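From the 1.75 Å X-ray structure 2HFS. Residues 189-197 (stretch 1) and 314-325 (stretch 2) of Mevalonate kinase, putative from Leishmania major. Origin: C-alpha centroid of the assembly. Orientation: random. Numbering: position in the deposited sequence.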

# COMPACT_ATOMS: atom_id res chain seq x y z
N TYR A 189 12.06 8.05 -6.66
CA TYR A 189 12.33 6.92 -7.52
C TYR A 189 12.52 5.67 -6.64
O TYR A 189 13.54 5.54 -5.96
N LEU A 190 11.51 4.78 -6.63
CA LEU A 190 11.50 3.61 -5.76
C LEU A 190 11.77 2.30 -6.49
O LEU A 190 11.30 2.09 -7.62
N VAL A 191 12.50 1.40 -5.83
CA VAL A 191 12.55 0.01 -6.28
C VAL A 191 11.86 -0.77 -5.16
O VAL A 191 12.26 -0.68 -4.01
N VAL A 192 10.77 -1.46 -5.48
CA VAL A 192 10.10 -2.26 -4.48
C VAL A 192 10.30 -3.72 -4.84
O VAL A 192 10.21 -4.09 -6.02
N VAL A 193 10.58 -4.55 -3.84
CA VAL A 193 10.99 -5.95 -4.10
C VAL A 193 10.09 -6.92 -3.34
O VAL A 193 9.91 -6.77 -2.13
N GLY A 194 9.54 -7.92 -4.02
CA GLY A 194 8.74 -8.91 -3.36
C GLY A 194 9.54 -10.16 -3.02
O GLY A 194 10.29 -10.67 -3.88
N THR A 195 9.36 -10.69 -1.80
CA THR A 195 10.11 -11.87 -1.35
C THR A 195 9.41 -13.16 -1.77
O THR A 195 10.04 -14.22 -1.80
N GLY A 196 8.11 -13.07 -2.05
CA GLY A 196 7.28 -14.25 -2.36
C GLY A 196 6.76 -14.95 -1.11
O GLY A 196 6.09 -15.98 -1.18
N ILE A 197 7.06 -14.36 0.05
CA ILE A 197 6.69 -14.94 1.33
C ILE A 197 5.51 -14.14 1.90
O ILE A 197 5.54 -12.91 1.94
N PRO A 314 19.16 -13.53 -5.34
CA PRO A 314 18.13 -14.50 -5.71
C PRO A 314 16.88 -14.33 -4.88
O PRO A 314 15.80 -14.78 -5.28
N GLU A 315 17.03 -13.70 -3.72
CA GLU A 315 15.93 -13.50 -2.79
C GLU A 315 14.99 -12.40 -3.30
O GLU A 315 13.87 -12.28 -2.83
N ALA A 316 15.45 -11.62 -4.28
CA ALA A 316 14.59 -10.61 -4.91
C ALA A 316 13.70 -11.21 -6.01
O ALA A 316 13.96 -11.03 -7.22
N LYS A 317 12.65 -11.90 -5.57
CA LYS A 317 11.75 -12.69 -6.43
C LYS A 317 11.02 -11.84 -7.50
O LYS A 317 10.85 -12.26 -8.65
N PHE A 318 10.62 -10.64 -7.12
CA PHE A 318 9.87 -9.75 -7.97
C PHE A 318 10.45 -8.38 -7.76
O PHE A 318 10.67 -7.97 -6.62
N ILE A 319 10.75 -7.69 -8.85
CA ILE A 319 11.34 -6.36 -8.77
C ILE A 319 10.51 -5.39 -9.58
O ILE A 319 10.22 -5.63 -10.76
N TRP A 320 10.13 -4.29 -8.95
CA TRP A 320 9.26 -3.31 -9.56
C TRP A 320 9.89 -1.92 -9.45
O TRP A 320 10.58 -1.62 -8.46
N ARG A 321 9.70 -1.11 -10.47
CA ARG A 321 10.07 0.30 -10.43
C ARG A 321 8.79 1.05 -10.18
O ARG A 321 7.91 1.08 -11.04
N TYR A 322 8.68 1.65 -9.01
CA TYR A 322 7.50 2.43 -8.68
C TYR A 322 7.94 3.85 -8.38
O TYR A 322 9.12 4.10 -8.12
N THR A 323 7.02 4.81 -8.44
CA THR A 323 7.36 6.21 -8.12
C THR A 323 6.31 6.88 -7.25
O THR A 323 5.13 6.53 -7.26
N VAL A 324 6.78 7.86 -6.48
CA VAL A 324 5.89 8.75 -5.78
C VAL A 324 5.97 10.13 -6.41
O VAL A 324 7.05 10.68 -6.64
N GLN A 325 4.79 10.67 -6.70
CA GLN A 325 4.68 11.93 -7.38
C GLN A 325 4.77 13.09 -6.39
O GLN A 325 4.25 12.98 -5.27

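The most unusual feature of this contact is the place of Gly194 beside two aromatic side chains. It pairs with Phe318 across the antiparallel sheet, and a CB here would be tight: an ideal CB would lie 3.0 Å from Trp320 CH2 and 3.3 Å from Phe318 CD1. Trp320 (chi1 m, chi2 -60°) brings CZ3 to 3.8 Å from Gly194 N. Two residues on, Gly196 has a positive phi of 84°, which by itself favours glycine, and an ideal CB there would fall 2.4 Å from Lys317 CD, a clash. Its CA instead meets the edge of the Phe318 ring (chi1 m), with Gly196 CA 4.2 Å from Phe318 CE1.

The same face of the sheet carries Leu190, Val192, Phe318, Trp320 and Tyr322. Val192 (t) sits between two rings, its CG1 4.1 Å from Trp320 CE3 and its CG2 3.8 Å from Tyr322 CD1, so each methyl serves a different neighbour. Tyr322 is in the m rotamer and buried; its hydroxyl is satisfied elsewhere in the structure. Leu190 (m, t) reaches past its paired residue, placing CD1 3.7 Å from CG2 of Val324 (t).

On the other face, Tyr189, Val191 and Val193 alternate with these residues, opposite Thr323, Arg321 and Ile319. Here the packing is largely diagonal. Val191 (t) puts CG1 3.6 Å from CG2 of Ile319 (m, t), whereas Val193 (t) extends CG1 to 3.4 Å from Ala316 CB, carrying the apolar contact beyond the strand into the preceding loop. Tyr189 (m) and Thr323 (p) contribute little through their side chains, and the exposed Arg321 (m, t, t) is only lightly covered by the opposing strand.

Backbone hydrogen bonds fix this register, in reciprocal pairs at Leu190–Tyr322, Val192–Trp320 and Gly194–Phe318. The last pair is uneven: Gly194 N lies 2.8 Å from Phe318 O, but Phe318 N is 3.3 Å from Gly194 O.

Beyond the paired residues, a water joins the contacts. Thr195 (p) directs CB away from stretch 2, and its OG1 accepts a hydrogen bond from Ile197 N at 3.2 Å, a bond within stretch 1. One water bridges the two stretches by donating to both Thr195 O (2.8 Å from the water O) and Glu315 O (2.7 Å from the water O). Lys317 starts toward stretch 1, where its CD comes 3.7 Å from Thr195 O, but the end of its side chain leads away.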

# COMPACT_ATOMS: atom_id res chain seq x y z
CB TYR A 189 13.56 7.21 -8.38
CG TYR A 189 13.39 8.33 -9.40
CD1 TYR A 189 13.90 9.61 -9.15
CD2 TYR A 189 12.74 8.11 -10.61
CE1 TYR A 189 13.75 10.64 -10.08
CE2 TYR A 189 12.58 9.13 -11.55
CZ TYR A 189 13.09 10.39 -11.27
OH TYR A 189 12.93 11.41 -12.19
CB LEU A 190 10.14 3.51 -5.03
CG LEU A 190 9.70 4.69 -4.15
CD1 LEU A 190 8.35 4.43 -3.47
CD2 LEU A 190 10.76 4.98 -3.10
CB VAL A 191 13.98 -0.54 -6.49
CG1 VAL A 191 13.92 -1.98 -6.95
CG2 VAL A 191 14.75 0.28 -7.51
CB VAL A 192 8.60 -1.93 -4.35
CG1 VAL A 192 7.94 -2.78 -3.25
CG2 VAL A 192 8.40 -0.42 -4.09
CB VAL A 193 12.47 -6.17 -3.70
CG1 VAL A 193 12.90 -7.60 -3.92
CG2 VAL A 193 13.40 -5.22 -4.44
CB THR A 195 10.28 -11.89 0.20
OG1 THR A 195 8.98 -11.85 0.80
CG2 THR A 195 10.97 -10.62 0.74
CB ILE A 197 7.91 -14.92 2.28
CG1 ILE A 197 9.13 -15.51 1.57
CG2 ILE A 197 7.60 -15.66 3.60
CD1 ILE A 197 10.43 -15.29 2.28
CB PRO A 314 18.78 -15.85 -5.38
CG PRO A 314 20.23 -15.59 -5.35
CD PRO A 314 20.36 -14.20 -4.78
CB GLU A 315 16.46 -13.17 -1.37
CG GLU A 315 17.14 -14.33 -0.64
CD GLU A 315 18.59 -14.58 -1.11
OE1 GLU A 315 19.15 -13.72 -1.80
OE2 GLU A 315 19.17 -15.63 -0.76
CB ALA A 316 15.40 -9.42 -5.39
CB LYS A 317 10.75 -13.46 -5.56
CG LYS A 317 10.36 -14.84 -6.11
CD LYS A 317 9.45 -15.63 -5.16
CE LYS A 317 9.41 -17.14 -5.53
NZ LYS A 317 10.51 -17.96 -4.91
CB PHE A 318 8.39 -9.76 -7.56
CG PHE A 318 7.77 -11.14 -7.57
CD1 PHE A 318 7.47 -11.79 -6.38
CD2 PHE A 318 7.51 -11.80 -8.78
CE1 PHE A 318 6.90 -13.06 -6.38
CE2 PHE A 318 6.94 -13.07 -8.79
CZ PHE A 318 6.64 -13.69 -7.59
CB ILE A 319 12.83 -6.34 -9.24
CG1 ILE A 319 13.64 -7.41 -8.52
CG2 ILE A 319 13.42 -4.93 -9.02
CD1 ILE A 319 14.99 -7.81 -9.22
CB TRP A 320 7.88 -3.33 -8.89
CG TRP A 320 7.25 -4.70 -8.89
CD1 TRP A 320 6.93 -5.47 -9.99
CD2 TRP A 320 6.86 -5.47 -7.74
NE1 TRP A 320 6.37 -6.66 -9.58
CE2 TRP A 320 6.32 -6.69 -8.21
CE3 TRP A 320 6.93 -5.25 -6.35
CZ2 TRP A 320 5.83 -7.68 -7.35
CZ3 TRP A 320 6.45 -6.23 -5.49
CH2 TRP A 320 5.91 -7.43 -5.99
CB ARG A 321 10.69 0.77 -11.74
CG ARG A 321 11.91 -0.02 -12.16
CD ARG A 321 12.40 0.33 -13.55
NE ARG A 321 13.31 -0.69 -14.08
CZ ARG A 321 14.60 -0.49 -14.29
NH1 ARG A 321 15.13 0.70 -14.01
NH2 ARG A 321 15.36 -1.46 -14.77
CB TYR A 322 6.77 1.80 -7.49
CG TYR A 322 6.01 0.49 -7.80
CD1 TYR A 322 5.79 -0.47 -6.81
CD2 TYR A 322 5.51 0.25 -9.08
CE1 TYR A 322 5.07 -1.66 -7.09
CE2 TYR A 322 4.80 -0.94 -9.37
CZ TYR A 322 4.58 -1.88 -8.36
OH TYR A 322 3.87 -3.04 -8.63
CB THR A 323 7.56 7.08 -9.39
OG1 THR A 323 6.33 7.18 -10.10
CG2 THR A 323 8.54 6.47 -10.39
CB VAL A 324 6.21 8.84 -4.28
CG1 VAL A 324 5.20 9.73 -3.59
CG2 VAL A 324 6.24 7.45 -3.67
CB GLN A 325 3.34 11.97 -8.10
CG GLN A 325 3.29 12.94 -9.24
CD GLN A 325 1.90 13.07 -9.80
OE1 GLN A 325 1.59 14.06 -10.47
NE2 GLN A 325 1.04 12.08 -9.50
O HOH W 1 12.81 -14.34 -1.48